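Local coordinates for EscD/YscD/HrpQ family type III secretion system inner membrane ring protein (Pseudomonas aeruginosa, PDB 6UID) that probably forms part of the inner-membrane ring of the type III secretion basal body, its cytoplasmic domain lying at the interface with the sorting platform, at residues V47-E52 against L93-C98. Sequence-based numbering, arbitrary orientation. Where two conformers were deposited one is given.
Sequences VHLVLE and LRWTFC. Unlike the reference sequence in segment 93-98: Thr96 (reference Ala).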
loop_
_atom_site.group_PDB
_atom_site.type_symbol
_atom_site.label_atom_id
_atom_site.label_comp_id
_atom_site.label_asym_id
_atom_site.label_seq_id
_atom_site.Cartn_x
_atom_site.Cartn_y
_atom_site.Cartn_z
ATOM N N VAL A 47 10.556 7.632 -3.965
ATOM C CA VAL A 47 10.310 6.239 -3.591
ATOM C C VAL A 47 9.476 6.280 -2.322
ATOM O O VAL A 47 9.962 6.665 -1.245
ATOM C CB VAL A 47 11.598 5.427 -3.398
ATOM C CG1 VAL A 47 11.272 3.994 -3.003
ATOM C CG2 VAL A 47 12.418 5.436 -4.683
ATOM N N HIS A 48 8.212 5.911 -2.455
ATOM C CA HIS A 48 7.244 6.033 -1.381
ATOM C C HIS A 48 7.118 4.766 -0.547
ATOM O O HIS A 48 6.909 4.846 0.671
ATOM C CB HIS A 48 5.883 6.368 -2.008
ATOM C CG HIS A 48 4.891 6.897 -1.027
ATOM N ND1 HIS A 48 4.909 8.205 -0.588
ATOM C CD2 HIS A 48 3.859 6.296 -0.402
ATOM C CE1 HIS A 48 3.939 8.371 0.294
ATOM N NE2 HIS A 48 3.280 7.238 0.416
ATOM N N LEU A 49 7.203 3.604 -1.187
ATOM C CA LEU A 49 6.987 2.316 -0.550
ATOM C C LEU A 49 7.779 1.275 -1.324
ATOM O O LEU A 49 7.840 1.328 -2.553
ATOM C CB LEU A 49 5.494 1.989 -0.591
ATOM C CG LEU A 49 5.026 0.684 0.053
ATOM C CD1 LEU A 49 5.325 0.705 1.529
ATOM C CD2 LEU A 49 3.528 0.494 -0.192
ATOM N N VAL A 50 8.434 0.353 -0.613
ATOM C CA VAL A 50 9.182 -0.732 -1.223
ATOM C C VAL A 50 8.700 -2.032 -0.614
ATOM O O VAL A 50 8.673 -2.178 0.618
ATOM C CB VAL A 50 10.698 -0.590 -1.015
ATOM C CG1 VAL A 50 11.435 -1.662 -1.784
ATOM C CG2 VAL A 50 11.169 0.754 -1.465
ATOM N N LEU A 51 8.329 -2.964 -1.476
ATOM C CA LEU A 51 7.886 -4.295 -1.122
ATOM C C LEU A 51 8.817 -5.346 -1.712
ATOM O O LEU A 51 9.497 -5.119 -2.721
ATOM C CB LEU A 51 6.498 -4.557 -1.717
ATOM C CG LEU A 51 5.441 -3.502 -1.422
ATOM C CD1 LEU A 51 4.194 -3.797 -2.237
ATOM C CD2 LEU A 51 5.135 -3.451 0.059
ATOM N N GLU A 52 8.816 -6.527 -1.104
ATOM C CA GLU A 52 9.466 -7.707 -1.649
ATOM C C GLU A 52 8.382 -8.736 -1.892
ATOM O O GLU A 52 7.647 -9.099 -0.954
ATOM C CB GLU A 52 10.522 -8.254 -0.693
ATOM C CG GLU A 52 11.258 -9.483 -1.244
ATOM N N LEU A 93 -1.291 7.026 -0.115
ATOM C CA LEU A 93 -1.483 5.825 -0.910
ATOM C C LEU A 93 -2.402 4.839 -0.195
ATOM O O LEU A 93 -2.201 4.528 0.993
ATOM C CB LEU A 93 -0.141 5.151 -1.147
ATOM C CG LEU A 93 -0.167 3.814 -1.877
ATOM C CD1 LEU A 93 -0.637 3.999 -3.292
ATOM C CD2 LEU A 93 1.209 3.198 -1.825
ATOM N N ARG A 94 -3.422 4.361 -0.909
ATOM C CA ARG A 94 -4.292 3.291 -0.436
ATOM C C ARG A 94 -4.271 2.167 -1.469
ATOM O O ARG A 94 -4.443 2.421 -2.670
ATOM C CB ARG A 94 -5.723 3.777 -0.210
ATOM C CG ARG A 94 -5.824 4.973 0.726
ATOM C CD ARG A 94 -6.943 4.838 1.776
ATOM N NE ARG A 94 -8.290 4.976 1.230
ATOM C CZ ARG A 94 -9.401 5.020 1.971
ATOM N NH1 ARG A 94 -10.575 5.151 1.367
ATOM N NH2 ARG A 94 -9.348 4.935 3.319
ATOM N N TRP A 95 -4.055 0.942 -1.011
ATOM C CA TRP A 95 -3.902 -0.169 -1.938
ATOM C C TRP A 95 -4.271 -1.473 -1.257
ATOM O O TRP A 95 -4.378 -1.552 -0.028
ATOM C CB TRP A 95 -2.460 -0.246 -2.462
ATOM C CG TRP A 95 -1.392 -0.514 -1.424
ATOM C CD1 TRP A 95 -0.861 0.383 -0.542
ATOM C CD2 TRP A 95 -0.707 -1.743 -1.203
ATOM N NE1 TRP A 95 0.109 -0.220 0.210
ATOM C CE2 TRP A 95 0.231 -1.524 -0.179
ATOM C CE3 TRP A 95 -0.790 -3.014 -1.777
ATOM C CZ2 TRP A 95 1.075 -2.535 0.286
ATOM C CZ3 TRP A 95 0.055 -4.014 -1.330
ATOM C CH2 TRP A 95 0.963 -3.782 -0.281
ATOM N N THR A 96 -4.469 -2.512 -2.062
ATOM C CA THR A 96 -4.566 -3.863 -1.550
ATOM C C THR A 96 -3.978 -4.811 -2.580
ATOM O O THR A 96 -3.704 -4.427 -3.724
ATOM C CB THR A 96 -6.006 -4.246 -1.230
ATOM O OG1 THR A 96 -5.979 -5.401 -0.374
ATOM C CG2 THR A 96 -6.766 -4.520 -2.506
ATOM N N PHE A 97 -3.792 -6.058 -2.193
ATOM C CA PHE A 97 -3.278 -7.056 -3.112
ATOM C C PHE A 97 -4.013 -8.362 -2.895
ATOM O O PHE A 97 -4.588 -8.598 -1.821
ATOM C CB PHE A 97 -1.749 -7.237 -2.975
ATOM C CG PHE A 97 -1.330 -8.027 -1.759
ATOM C CD1 PHE A 97 -1.236 -7.402 -0.540
ATOM C CD2 PHE A 97 -1.046 -9.373 -1.864
ATOM C CE1 PHE A 97 -0.857 -8.152 0.598
ATOM C CE2 PHE A 97 -0.687 -10.112 -0.754
ATOM C CZ PHE A 97 -0.583 -9.490 0.463
ATOM N N CYS A 98 -3.957 -9.239 -3.884
ATOM C CA CYS A 98 -4.483 -10.587 -3.726
ATOM C C CYS A 98 -3.953 -11.519 -4.795
ATOM O O CYS A 98 -3.228 -11.120 -5.712
ATOM C CB CYS A 98 -6.014 -10.609 -3.699
ATOM S SG CYS A 98 -6.811 -10.191 -5.254
#
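His48, Leu49 and Leu51 meet Leu93 and Trp95 across the interface between two beta sheets, with strands 49-52 and 93-98 running nearly parallel at 17°. Their axes come no closer than 11.6 Å, and no hydrogen bond joins the segments: this is face-to-face packing in the beta sandwich of an FHA-like domain. Strand 93-98 sits between 5-9 and 88-90 in one sheet; strand 49-54 lies between 24-29 and 57-63 in the other. A classic beta bulge, in which His48 and Leu49 both face Leu28, lets these two successive side chains point into the contact.

Trp95 is the central piece, its indole meeting Leu49 CD2 through NE1, CE2 and CZ2 and Leu51 CD1 through CH2. Leu49 crosses it obliquely, CD2 lying 3.5 Å from Trp95 NE1, while the same methyl sits 3.9 Å from Leu93 CD2. Leu51 meets the six-membered ring tip to tip, with CD1 3.8 Å from Trp95 CH2. At the end of the row His48 CD2 rests 4.2 Å from Leu93 CB, and both imidazole nitrogens are hydrogen-bonded, NE2 with Cys90 O and ND1 with Ala45 N.

All five touching residues are buried near the centre of the chain, and what passes directly between the segments is apolar packing and the His48-Leu93 contact; His48 adds a polar link to the opposite sheet through Cys90 O.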